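Local coordinates for uncharacterized protein (Streptococcus pneumoniae, PDB 3LFT) that binds L-tryptophan in a pocket between two lobes and is probably the substrate-binding component of an ABC transporter, at residues A[64-69]-A[82-87]; A[109-114]-A[257-262]; A[132-137]-A[186-191]; A[136-141]-A[163-168]. All coordinates share one frame; numbering follows the deposited sequence.

Contact 1: residues A[64-69]-A[82-87]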
loop_
_atom_site.group_PDB
_atom_site.type_symbol
_atom_site.label_atom_id
_atom_site.label_comp_id
_atom_site.label_asym_id
_atom_site.label_seq_id
_atom_site.Cartn_x
_atom_site.Cartn_y
_atom_site.Cartn_z
ATOM N N ASP A 64 -9.727 17.922 -15.150
ATOM C CA ASP A 64 -9.981 18.835 -14.028
ATOM C C ASP A 64 -9.027 18.559 -12.869
ATOM O O ASP A 64 -8.726 19.445 -12.066
ATOM C CB ASP A 64 -11.398 18.650 -13.494
ATOM C CG ASP A 64 -12.459 19.022 -14.490
ATOM O OD1 ASP A 64 -12.275 19.995 -15.244
ATOM O OD2 ASP A 64 -13.505 18.347 -14.469
ATOM N N LEU A 65 -8.628 17.295 -12.734
ATOM C CA LEU A 65 -7.667 16.861 -11.713
ATOM C C LEU A 65 -7.128 15.511 -12.140
ATOM O O LEU A 65 -7.672 14.869 -13.051
ATOM C CB LEU A 65 -8.288 16.783 -10.300
ATOM C CG LEU A 65 -9.517 15.885 -10.075
ATOM C CD1 LEU A 65 -9.159 14.393 -9.974
ATOM C CD2 LEU A 65 -10.238 16.333 -8.808
ATOM N N VAL A 66 -6.050 15.076 -11.486
ATOM C CA VAL A 66 -5.506 13.750 -11.709
ATOM C C VAL A 66 -5.395 13.012 -10.377
ATOM O O VAL A 66 -5.317 13.637 -9.303
ATOM C CB VAL A 66 -4.134 13.807 -12.447
ATOM C CG1 VAL A 66 -4.307 14.327 -13.871
ATOM C CG2 VAL A 66 -3.169 14.691 -11.695
ATOM N N VAL A 67 -5.362 11.685 -10.470
ATOM C CA VAL A 67 -5.367 10.793 -9.311
ATOM C C VAL A 67 -4.227 9.817 -9.461
ATOM O O VAL A 67 -4.118 9.180 -10.512
ATOM C CB VAL A 67 -6.697 9.983 -9.235
ATOM C CG1 VAL A 67 -6.736 9.125 -7.967
ATOM C CG2 VAL A 67 -7.915 10.921 -9.276
ATOM N N GLY A 68 -3.385 9.705 -8.441
ATOM C CA GLY A 68 -2.291 8.744 -8.464
ATOM C C GLY A 68 -2.525 7.647 -7.454
ATOM O O GLY A 68 -2.580 7.906 -6.244
ATOM N N ILE A 69 -2.683 6.423 -7.952
ATOM C CA ILE A 69 -2.861 5.247 -7.083
ATOM C C ILE A 69 -1.493 4.647 -6.811
ATOM O O ILE A 69 -0.839 4.149 -7.733
ATOM C CB ILE A 69 -3.811 4.173 -7.705
ATOM C CG1 ILE A 69 -5.115 4.815 -8.193
ATOM C CG2 ILE A 69 -4.082 3.080 -6.654
ATOM C CD1 ILE A 69 -6.111 3.829 -8.851
ATOM N N LYS A 82 2.402 21.512 -10.942
ATOM C CA LYS A 82 2.349 22.203 -9.658
ATOM C C LYS A 82 1.018 22.935 -9.479
ATOM O O LYS A 82 0.742 23.478 -8.401
ATOM C CB LYS A 82 3.515 23.191 -9.502
ATOM C CG LYS A 82 4.909 22.606 -9.779
ATOM C CD LYS A 82 5.192 21.383 -8.913
ATOM C CE LYS A 82 6.617 20.856 -9.095
ATOM N NZ LYS A 82 6.793 19.550 -8.389
ATOM N N ASP A 83 0.190 22.950 -10.521
ATOM C CA ASP A 83 -1.058 23.758 -10.441
ATOM C C ASP A 83 -2.357 22.970 -10.594
ATOM O O ASP A 83 -3.368 23.362 -10.008
ATOM C CB ASP A 83 -1.037 25.053 -11.299
ATOM C CG ASP A 83 -0.661 24.814 -12.739
ATOM O OD1 ASP A 83 -0.727 23.659 -13.204
ATOM O OD2 ASP A 83 -0.303 25.800 -13.421
ATOM N N LEU A 84 -2.334 21.842 -11.298
ATOM C CA LEU A 84 -3.524 21.007 -11.434
ATOM C C LEU A 84 -3.682 20.165 -10.155
ATOM O O LEU A 84 -2.698 19.609 -9.684
ATOM C CB LEU A 84 -3.369 20.093 -12.655
ATOM C CG LEU A 84 -4.587 19.257 -13.024
ATOM C CD1 LEU A 84 -5.702 20.132 -13.562
ATOM C CD2 LEU A 84 -4.193 18.184 -14.034
ATOM N N PRO A 85 -4.912 20.030 -9.611
ATOM C CA PRO A 85 -5.036 19.168 -8.420
ATOM C C PRO A 85 -4.602 17.723 -8.655
ATOM O O PRO A 85 -4.966 17.100 -9.668
ATOM C CB PRO A 85 -6.529 19.223 -8.100
ATOM C CG PRO A 85 -6.994 20.536 -8.656
ATOM C CD PRO A 85 -6.185 20.711 -9.924
ATOM N N VAL A 86 -3.830 17.203 -7.707
ATOM C CA VAL A 86 -3.370 15.829 -7.698
ATOM C C VAL A 86 -3.929 15.164 -6.437
ATOM O O VAL A 86 -3.696 15.625 -5.325
ATOM C CB VAL A 86 -1.842 15.764 -7.681
ATOM C CG1 VAL A 86 -1.355 14.309 -7.559
ATOM C CG2 VAL A 86 -1.254 16.437 -8.939
ATOM N N ILE A 87 -4.683 14.090 -6.635
ATOM C CA ILE A 87 -5.283 13.381 -5.516
ATOM C C ILE A 87 -4.531 12.075 -5.288
ATOM O O ILE A 87 -4.456 11.228 -6.187
ATOM C CB ILE A 87 -6.782 13.078 -5.775
ATOM C CG1 ILE A 87 -7.554 14.331 -6.210
ATOM C CG2 ILE A 87 -7.417 12.450 -4.535
ATOM C CD1 ILE A 87 -7.440 15.572 -5.316
#
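L65 and P85 meet CB to CB at 3.7 Å where the start of strand 65-69 runs beside the lead-in to strand 86-89. Following L65 outward, CB also lies 3.4 Å from the carbonyl O of P85. CG is held between the backbone N and the carbonyl carbon (chi1 57°), and beyond it CD1 reaches CG1 of I87 at 4.1 Å, the two side chains crossing obliquely. L251 of helix 236-251 packs on L65 as well. The two strands are parallel neighbours in a beta-alpha-beta unit whose connecting helix is 71-80, with V66 paired to V86 and V67 to I87. The backbone ladder runs from V66 N to P85 O (2.9 Å), then I87 N to V66 O (2.8 Å), then G68 N to I87 O. All three bonds are nearly straight, and CA-H groups of V86 and V67 add contacts to V66 O and I87 O. On the face opposite V67 and I87, V66 sends its two methyls to different partners: CG1 to CD2 of L84 at 3.9 Å, and CG2 to CG2 of V86 at 3.8 Å. L84 turns its other methyl, CD1, onto the carbonyl O of D64, whose carboxylate is bonded to K4 N.

Contact 2: residues A[109-114]-A[257-262]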
loop_
_atom_site.group_PDB
_atom_site.type_symbol
_atom_site.label_atom_id
_atom_site.label_comp_id
_atom_site.label_asym_id
_atom_site.label_seq_id
_atom_site.Cartn_x
_atom_site.Cartn_y
_atom_site.Cartn_z
ATOM N N ASN A 109 -0.641 21.679 -4.533
ATOM C CA ASN A 109 -1.722 21.146 -5.354
ATOM C C ASN A 109 -2.082 19.680 -5.069
ATOM O O ASN A 109 -2.879 19.089 -5.780
ATOM C CB ASN A 109 -1.403 21.336 -6.837
ATOM C CG ASN A 109 -0.173 20.561 -7.288
ATOM O OD1 ASN A 109 0.872 20.575 -6.633
ATOM N ND2 ASN A 109 -0.270 19.950 -8.464
ATOM N N VAL A 110 -1.529 19.111 -3.997
ATOM C CA VAL A 110 -1.695 17.690 -3.687
ATOM C C VAL A 110 -2.449 17.477 -2.370
ATOM O O VAL A 110 -2.102 18.055 -1.355
ATOM C CB VAL A 110 -0.322 16.977 -3.570
ATOM C CG1 VAL A 110 -0.513 15.490 -3.332
ATOM C CG2 VAL A 110 0.565 17.224 -4.807
ATOM N N THR A 111 -3.464 16.625 -2.384
ATOM C CA THR A 111 -4.088 16.131 -1.141
ATOM C C THR A 111 -4.529 14.698 -1.386
ATOM O O THR A 111 -4.247 14.161 -2.457
ATOM C CB THR A 111 -5.237 17.055 -0.680
ATOM O OG1 THR A 111 -5.661 16.609 0.610
ATOM C CG2 THR A 111 -6.406 17.034 -1.629
ATOM N N GLY A 112 -5.198 14.084 -0.414
ATOM C CA GLY A 112 -5.789 12.754 -0.669
ATOM C C GLY A 112 -5.789 11.847 0.531
ATOM O O GLY A 112 -5.881 12.307 1.664
ATOM N N VAL A 113 -5.655 10.545 0.248
ATOM C CA VAL A 113 -5.854 9.475 1.234
ATOM C C VAL A 113 -4.553 8.720 1.464
ATOM O O VAL A 113 -3.857 8.360 0.509
ATOM C CB VAL A 113 -6.955 8.499 0.710
ATOM C CG1 VAL A 113 -6.998 7.225 1.564
ATOM C CG2 VAL A 113 -8.313 9.201 0.711
ATOM N N SER A 114 -4.269 8.476 2.747
ATOM C CA SER A 114 -3.023 7.845 3.165
ATOM C C SER A 114 -3.294 6.607 4.003
ATOM O O SER A 114 -4.124 6.662 4.931
ATOM C CB SER A 114 -2.218 8.850 4.000
ATOM O OG SER A 114 -1.104 8.233 4.633
ATOM N N ALA A 257 -4.511 22.620 -1.257
ATOM C CA ALA A 257 -3.551 23.175 -0.304
ATOM C C ALA A 257 -4.078 23.245 1.120
ATOM O O ALA A 257 -3.297 23.219 2.069
ATOM C CB ALA A 257 -3.097 24.562 -0.751
ATOM N N ASP A 258 -5.400 23.378 1.246
ATOM C CA ASP A 258 -6.073 23.531 2.528
ATOM C C ASP A 258 -6.967 22.347 2.850
ATOM O O ASP A 258 -7.792 22.440 3.773
ATOM C CB ASP A 258 -6.923 24.816 2.533
ATOM C CG ASP A 258 -7.441 25.194 3.920
ATOM O OD1 ASP A 258 -6.659 25.154 4.902
ATOM O OD2 ASP A 258 -8.633 25.580 4.039
ATOM N N THR A 259 -6.838 21.251 2.102
ATOM C CA THR A 259 -7.676 20.068 2.346
ATOM C C THR A 259 -6.885 19.014 3.124
ATOM O O THR A 259 -5.901 18.477 2.612
ATOM C CB THR A 259 -8.173 19.473 1.009
ATOM O OG1 THR A 259 -8.948 20.452 0.308
ATOM C CG2 THR A 259 -9.025 18.254 1.258
ATOM N N PRO A 260 -7.260 18.758 4.387
ATOM C CA PRO A 260 -6.491 17.789 5.164
ATOM C C PRO A 260 -6.396 16.421 4.497
ATOM O O PRO A 260 -7.323 15.939 3.852
ATOM C CB PRO A 260 -7.275 17.692 6.483
ATOM C CG PRO A 260 -7.938 19.015 6.583
ATOM C CD PRO A 260 -8.329 19.390 5.189
ATOM N N VAL A 261 -5.255 15.791 4.663
ATOM C CA VAL A 261 -5.075 14.410 4.248
ATOM C C VAL A 261 -5.950 13.510 5.140
ATOM O O VAL A 261 -6.064 13.745 6.355
ATOM C CB VAL A 261 -3.592 14.025 4.392
ATOM C CG1 VAL A 261 -3.366 12.554 4.053
ATOM C CG2 VAL A 261 -2.738 14.890 3.445
ATOM N N ASN A 262 -6.590 12.524 4.508
ATOM C CA ASN A 262 -7.364 11.527 5.223
ATOM C C ASN A 262 -6.461 10.320 5.480
ATOM O O ASN A 262 -6.147 9.572 4.559
ATOM C CB ASN A 262 -8.577 11.132 4.353
ATOM C CG ASN A 262 -9.471 10.120 5.021
ATOM O OD1 ASN A 262 -9.039 9.430 5.940
ATOM N ND2 ASN A 262 -10.707 9.968 4.528
#
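This is a parallel strand pairing at the edge of the six-stranded sheet, where T111, G112, V113 and S114 of strand 110-115 meet T259, V261 and N262 as the chain enters the outermost strand, 262-264. Its regular part is short. N262 N donates to G112 O at 2.9 Å, and N262 O receives S114 N at 2.8 Å, so N262 grips the neighbouring strand through both its backbone polar groups. V113 CA and V261 CA add CA-H contacts to N262 O and G112 O. Before that ladder begins, a side chain takes over: T111 OG1 donates to T259 O at 2.7 Å, approaching from above the carbonyl plane, 45° out of it. With OG1 anti to the backbone N (chi1 -172°), the hydroxyl is directed at the loop, and T111 CG2 rests against T259 CB at 4.0 Å, the two threonine side chains crossing at about a right angle. T259 uses its own hydroxyl on K255 O. Further along, V113 and N262 point the same way, with V113 CG2 4.1 Å from N262 CB, while V261 CG1 meets S114 CB at 3.9 Å. Helix 236-251 covers the side of T111, V113 and T259 through M246, L239 and T243; V261 instead touches M88 of strand 86-89, the next strand of the sheet, and S114 OG is bonded to I91 O.

Contact 3: residues A[132-137]-A[186-191]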
loop_
_atom_site.group_PDB
_atom_site.type_symbol
_atom_site.label_atom_id
_atom_site.label_comp_id
_atom_site.label_asym_id
_atom_site.label_seq_id
_atom_site.Cartn_x
_atom_site.Cartn_y
_atom_site.Cartn_z
ATOM N N ASN A 132 8.063 -18.184 18.754
ATOM C CA ASN A 132 9.430 -18.690 18.551
ATOM C C ASN A 132 10.282 -17.855 17.584
ATOM O O ASN A 132 11.491 -18.071 17.458
ATOM C CB ASN A 132 9.406 -20.165 18.113
ATOM C CG ASN A 132 10.744 -20.892 18.344
ATOM O OD1 ASN A 132 11.480 -20.614 19.300
ATOM N ND2 ASN A 132 11.039 -21.858 17.477
ATOM N N VAL A 133 9.653 -16.901 16.905
ATOM C CA VAL A 133 10.358 -16.025 15.970
ATOM C C VAL A 133 11.226 -15.013 16.716
ATOM O O VAL A 133 10.729 -14.262 17.556
ATOM C CB VAL A 133 9.348 -15.311 15.059
ATOM C CG1 VAL A 133 9.964 -14.080 14.370
ATOM C CG2 VAL A 133 8.803 -16.289 14.032
ATOM N N LYS A 134 12.523 -15.010 16.410
ATOM C CA LYS A 134 13.489 -14.107 17.044
ATOM C C LYS A 134 14.013 -13.022 16.096
ATOM O O LYS A 134 14.178 -11.855 16.475
ATOM C CB LYS A 134 14.659 -14.916 17.611
ATOM C CG LYS A 134 14.242 -15.936 18.667
ATOM C CD LYS A 134 15.404 -16.835 19.043
ATOM C CE LYS A 134 14.983 -17.909 20.024
ATOM N NZ LYS A 134 16.121 -18.812 20.315
ATOM N N THR A 135 14.265 -13.422 14.855
ATOM C CA THR A 135 14.805 -12.527 13.836
ATOM C C THR A 135 13.826 -12.434 12.672
ATOM O O THR A 135 13.338 -13.448 12.171
ATOM C CB THR A 135 16.196 -12.994 13.333
ATOM O OG1 THR A 135 17.066 -13.213 14.452
ATOM C CG2 THR A 135 16.827 -11.959 12.384
ATOM N N ILE A 136 13.552 -11.209 12.254
ATOM C CA ILE A 136 12.670 -10.943 11.129
ATOM C C ILE A 136 13.472 -10.381 9.962
ATOM O O ILE A 136 14.304 -9.496 10.153
ATOM C CB ILE A 136 11.614 -9.896 11.531
ATOM C CG1 ILE A 136 10.732 -10.453 12.648
ATOM C CG2 ILE A 136 10.767 -9.501 10.334
ATOM C CD1 ILE A 136 9.939 -9.416 13.394
ATOM N N GLY A 137 13.210 -10.871 8.759
ATOM C CA GLY A 137 13.780 -10.268 7.551
ATOM C C GLY A 137 12.737 -9.366 6.913
ATOM O O GLY A 137 11.643 -9.825 6.573
ATOM N N LYS A 186 18.780 -16.944 7.127
ATOM C CA LYS A 186 19.246 -15.955 8.109
ATOM C C LYS A 186 18.191 -15.507 9.121
ATOM O O LYS A 186 18.529 -14.964 10.186
ATOM C CB LYS A 186 19.766 -14.708 7.398
ATOM C CG LYS A 186 21.069 -14.923 6.625
ATOM C CD LYS A 186 21.390 -13.703 5.772
ATOM C CE LYS A 186 22.759 -13.805 5.119
ATOM N NZ LYS A 186 23.842 -13.662 6.137
ATOM N N VAL A 187 16.919 -15.697 8.780
ATOM C CA VAL A 187 15.829 -15.155 9.597
ATOM C C VAL A 187 14.765 -16.195 9.888
ATOM O O VAL A 187 14.682 -17.222 9.202
ATOM C CB VAL A 187 15.172 -13.900 8.952
ATOM C CG1 VAL A 187 16.225 -12.855 8.614
ATOM C CG2 VAL A 187 14.356 -14.274 7.705
ATOM N N ASP A 188 13.952 -15.910 10.906
ATOM C CA ASP A 188 12.888 -16.817 11.317
ATOM C C ASP A 188 11.561 -16.533 10.647
ATOM O O ASP A 188 10.696 -17.398 10.594
ATOM C CB ASP A 188 12.701 -16.751 12.828
ATOM C CG ASP A 188 13.960 -17.114 13.585
ATOM O OD1 ASP A 188 14.652 -18.070 13.165
ATOM O OD2 ASP A 188 14.247 -16.424 14.583
ATOM N N ALA A 189 11.397 -15.307 10.156
ATOM C CA ALA A 189 10.147 -14.888 9.543
ATOM C C ALA A 189 10.446 -13.785 8.563
ATOM O O ALA A 189 11.438 -13.060 8.727
ATOM C CB ALA A 189 9.162 -14.379 10.614
ATOM N N ILE A 190 9.599 -13.680 7.550
ATOM C CA ILE A 190 9.696 -12.620 6.540
ATOM C C ILE A 190 8.569 -11.640 6.794
ATOM O O ILE A 190 7.429 -12.064 6.960
ATOM C CB ILE A 190 9.576 -13.188 5.104
ATOM C CG1 ILE A 190 10.711 -14.175 4.802
ATOM C CG2 ILE A 190 9.546 -12.046 4.062
ATOM C CD1 ILE A 190 10.429 -15.049 3.590
ATOM N N TRP A 191 8.890 -10.352 6.841
ATOM C CA TRP A 191 7.903 -9.279 6.922
ATOM C C TRP A 191 8.001 -8.398 5.689
ATOM O O TRP A 191 9.098 -8.085 5.216
ATOM C CB TRP A 191 8.096 -8.459 8.199
ATOM C CG TRP A 191 7.260 -7.224 8.289
ATOM C CD1 TRP A 191 5.947 -7.145 8.646
ATOM C CD2 TRP A 191 7.689 -5.896 7.997
ATOM N NE1 TRP A 191 5.524 -5.823 8.592
ATOM C CE2 TRP A 191 6.591 -5.040 8.220
ATOM C CE3 TRP A 191 8.921 -5.336 7.623
ATOM C CZ2 TRP A 191 6.673 -3.651 8.036
ATOM C CZ3 TRP A 191 8.998 -3.944 7.431
ATOM C CH2 TRP A 191 7.884 -3.123 7.655
#
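D188 CG stands anti to its own carbonyl carbon (chi1 -59°), which brings it over to the backbone of K134 and T135, and chi2 of -41° sets the turn of the carboxylate. There OD2 accepts two N-H groups that come from opposite faces of the carboxylate plane: K134 N at 2.9 Å, on the anti side, and T135 N at 3.0 Å, from 35° above the plane. One oxygen thus pins two successive amides just where strand 135-141 begins, and a return bond, D188 N to T135 O at 2.8 Å, completes the link; A189 N adds a weak bond to the same carbonyl. The ammonium of K134 is not part of this, since its extended chain leads away. V187 places CG1 anti to its carbonyl carbon, which lays that methyl 3.6 Å from G137 N and 3.7 Å from G137 CA, close against a residue that has no side chain. I136 CG2 touches W191 CB at 3.6 Å, while the indole leads away to stack on F154 and bond Q122 through NE1. V133 straddles A189 CB with both methyls, each 3.9 Å from it. Regular parallel pairing then takes over, G137 N to A189 O and W191 N to G137 O, joining strands 135-141 and 189-192 as neighbours in the four-stranded parallel sheet of the second lobe, in keeping with the two-lobed periplasmic-binding-protein fold.

Contact 4: residues A[136-141]-A[163-168]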
loop_
_atom_site.group_PDB
_atom_site.type_symbol
_atom_site.label_atom_id
_atom_site.label_comp_id
_atom_site.label_asym_id
_atom_site.label_seq_id
_atom_site.Cartn_x
_atom_site.Cartn_y
_atom_site.Cartn_z
ATOM N N ILE A 136 13.552 -11.209 12.254
ATOM C CA ILE A 136 12.670 -10.943 11.129
ATOM C C ILE A 136 13.472 -10.381 9.962
ATOM O O ILE A 136 14.304 -9.496 10.153
ATOM C CB ILE A 136 11.614 -9.896 11.531
ATOM C CG1 ILE A 136 10.732 -10.453 12.648
ATOM C CG2 ILE A 136 10.767 -9.501 10.334
ATOM C CD1 ILE A 136 9.939 -9.416 13.394
ATOM N N GLY A 137 13.210 -10.871 8.759
ATOM C CA GLY A 137 13.780 -10.268 7.551
ATOM C C GLY A 137 12.737 -9.366 6.913
ATOM O O GLY A 137 11.643 -9.825 6.573
ATOM N N ALA A 138 13.069 -8.089 6.747
ATOM C CA ALA A 138 12.198 -7.120 6.088
ATOM C C ALA A 138 12.531 -7.130 4.597
ATOM O O ALA A 138 13.632 -6.739 4.224
ATOM C CB ALA A 138 12.416 -5.710 6.693
ATOM N N LEU A 139 11.606 -7.612 3.767
ATOM C CA LEU A 139 11.761 -7.645 2.304
ATOM C C LEU A 139 10.963 -6.492 1.703
ATOM O O LEU A 139 9.761 -6.403 1.907
ATOM C CB LEU A 139 11.252 -8.985 1.779
ATOM C CG LEU A 139 11.248 -9.157 0.258
ATOM C CD1 LEU A 139 12.672 -9.179 -0.281
ATOM C CD2 LEU A 139 10.512 -10.424 -0.116
ATOM N N TYR A 140 11.629 -5.629 0.947
ATOM C CA TYR A 140 10.988 -4.413 0.435
ATOM C C TYR A 140 11.838 -3.835 -0.666
ATOM O O TYR A 140 12.986 -4.262 -0.884
ATOM C CB TYR A 140 10.829 -3.373 1.544
ATOM C CG TYR A 140 12.107 -2.760 2.083
ATOM C CD1 TYR A 140 12.439 -1.431 1.779
ATOM C CD2 TYR A 140 12.968 -3.480 2.917
ATOM C CE1 TYR A 140 13.589 -0.841 2.284
ATOM C CE2 TYR A 140 14.126 -2.891 3.417
ATOM C CZ TYR A 140 14.412 -1.568 3.112
ATOM O OH TYR A 140 15.566 -0.988 3.620
ATOM N N SER A 141 11.293 -2.836 -1.348
ATOM C CA SER A 141 12.045 -2.214 -2.433
ATOM C C SER A 141 12.773 -0.947 -1.996
ATOM O O SER A 141 12.202 -0.100 -1.294
ATOM C CB SER A 141 11.100 -1.930 -3.579
ATOM O OG SER A 141 11.847 -1.342 -4.627
ATOM N N LEU A 163 12.584 -8.269 19.380
ATOM C CA LEU A 163 12.872 -8.910 18.104
ATOM C C LEU A 163 14.010 -8.186 17.396
ATOM O O LEU A 163 14.323 -7.042 17.719
ATOM C CB LEU A 163 11.625 -8.885 17.216
ATOM C CG LEU A 163 10.429 -9.678 17.739
ATOM C CD1 LEU A 163 9.186 -9.313 16.962
ATOM C CD2 LEU A 163 10.695 -11.176 17.633
ATOM N N THR A 164 14.641 -8.865 16.443
ATOM C CA THR A 164 15.665 -8.245 15.601
ATOM C C THR A 164 15.169 -8.213 14.160
ATOM O O THR A 164 14.501 -9.148 13.696
ATOM C CB THR A 164 17.001 -9.007 15.689
ATOM O OG1 THR A 164 17.482 -8.983 17.047
ATOM C CG2 THR A 164 18.071 -8.378 14.784
ATOM N N VAL A 165 15.458 -7.114 13.471
ATOM C CA VAL A 165 15.056 -6.950 12.074
ATOM C C VAL A 165 16.319 -6.742 11.248
ATOM O O VAL A 165 17.142 -5.861 11.548
ATOM C CB VAL A 165 14.103 -5.757 11.862
ATOM C CG1 VAL A 165 13.767 -5.589 10.385
ATOM C CG2 VAL A 165 12.833 -5.913 12.679
ATOM N N GLU A 166 16.483 -7.614 10.258
ATOM C CA GLU A 166 17.529 -7.477 9.248
ATOM C C GLU A 166 16.850 -7.075 7.951
ATOM O O GLU A 166 15.811 -7.643 7.577
ATOM C CB GLU A 166 18.287 -8.798 9.054
ATOM C CG GLU A 166 19.497 -8.716 8.106
ATOM C CD GLU A 166 20.465 -9.894 8.245
ATOM O OE1 GLU A 166 21.528 -9.855 7.588
ATOM O OE2 GLU A 166 20.167 -10.844 9.006
ATOM N N THR A 167 17.429 -6.102 7.256
ATOM C CA THR A 167 16.817 -5.580 6.026
ATOM C C THR A 167 17.348 -6.249 4.760
ATOM O O THR A 167 18.553 -6.516 4.652
ATOM C CB THR A 167 16.951 -4.056 5.940
ATOM O OG1 THR A 167 18.335 -3.693 6.024
ATOM C CG2 THR A 167 16.188 -3.409 7.082
ATOM N N PHE A 168 16.438 -6.537 3.833
ATOM C CA PHE A 168 16.743 -7.152 2.553
ATOM C C PHE A 168 16.008 -6.361 1.488
ATOM O O PHE A 168 14.909 -6.729 1.043
ATOM C CB PHE A 168 16.364 -8.635 2.536
ATOM C CG PHE A 168 17.130 -9.458 3.525
ATOM C CD1 PHE A 168 18.326 -10.082 3.153
ATOM C CD2 PHE A 168 16.676 -9.586 4.841
ATOM C CE1 PHE A 168 19.039 -10.840 4.075
ATOM C CE2 PHE A 168 17.386 -10.334 5.770
ATOM C CZ PHE A 168 18.569 -10.962 5.386
HETATM O O HOH W 1 18.117 -1.688 3.205
#
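I136 N to T164 O, at 2.7 Å, starts a ladder of backbone hydrogen bonds between strands 135-141 and 164-170. E166 N to I136 O, A138 N to E166 O and F168 N to A138 O continue it, each 2.8 to 2.9 Å long; a last bond, Y140 N to F168 O, is weak at 3.5 Å. CA-H groups of V165, G137 and L139 add contacts to carbonyl oxygens in the same rows. Apolar contacts lie on the face of I136, A138 and V165: I136 CD1 meets L163 CD1 at 3.6 Å, and A138 CB meets V165 CG1 at 3.9 Å. On the other face F168, its CG anti to the carbonyl carbon (chi1 -63°), brings the edge of its ring to G137, with CE2 4.0 Å from G137 CA. M183 and T179 of helix 176-183 also touch F168. A second aromatic contact, together with a water-mediated one, is at Y140, where T167 CB lies at the ring edge, 4.0 Å from CE2. A water bonds Y140 OH at 2.7 Å and has a weak bond to T167 OG1. In this beta-alpha-beta unit, whose helix is 145-160, the backbone bonding thus runs the length of the pair but weakens at the Y140 end, with apolar groups on the face of I136, A138 and V165 and the F168 ring edge on the other.

How the contacts relate
Contacts 1 and 2 belong to one lobe and contacts 3 and 4 to the other, with the bound tryptophan between them. Contact 1 runs into contact 2 through N109, whose ND2 bonds L84 O at 2.7 Å and whose O receives V86 N; their centres are about 11 Å apart. Contacts 3 and 4 use the two edges of strand 135-141 and share I136 and G137, their centres about 8 Å apart. Across the lobes, centres of contacts 1 and 3 lie about 40 Å apart. None of the four lies right at the ligand: the nearest side chain, S114 of contact 2, is about 7 Å from it, and Y140 of contact 4 about 10 Å.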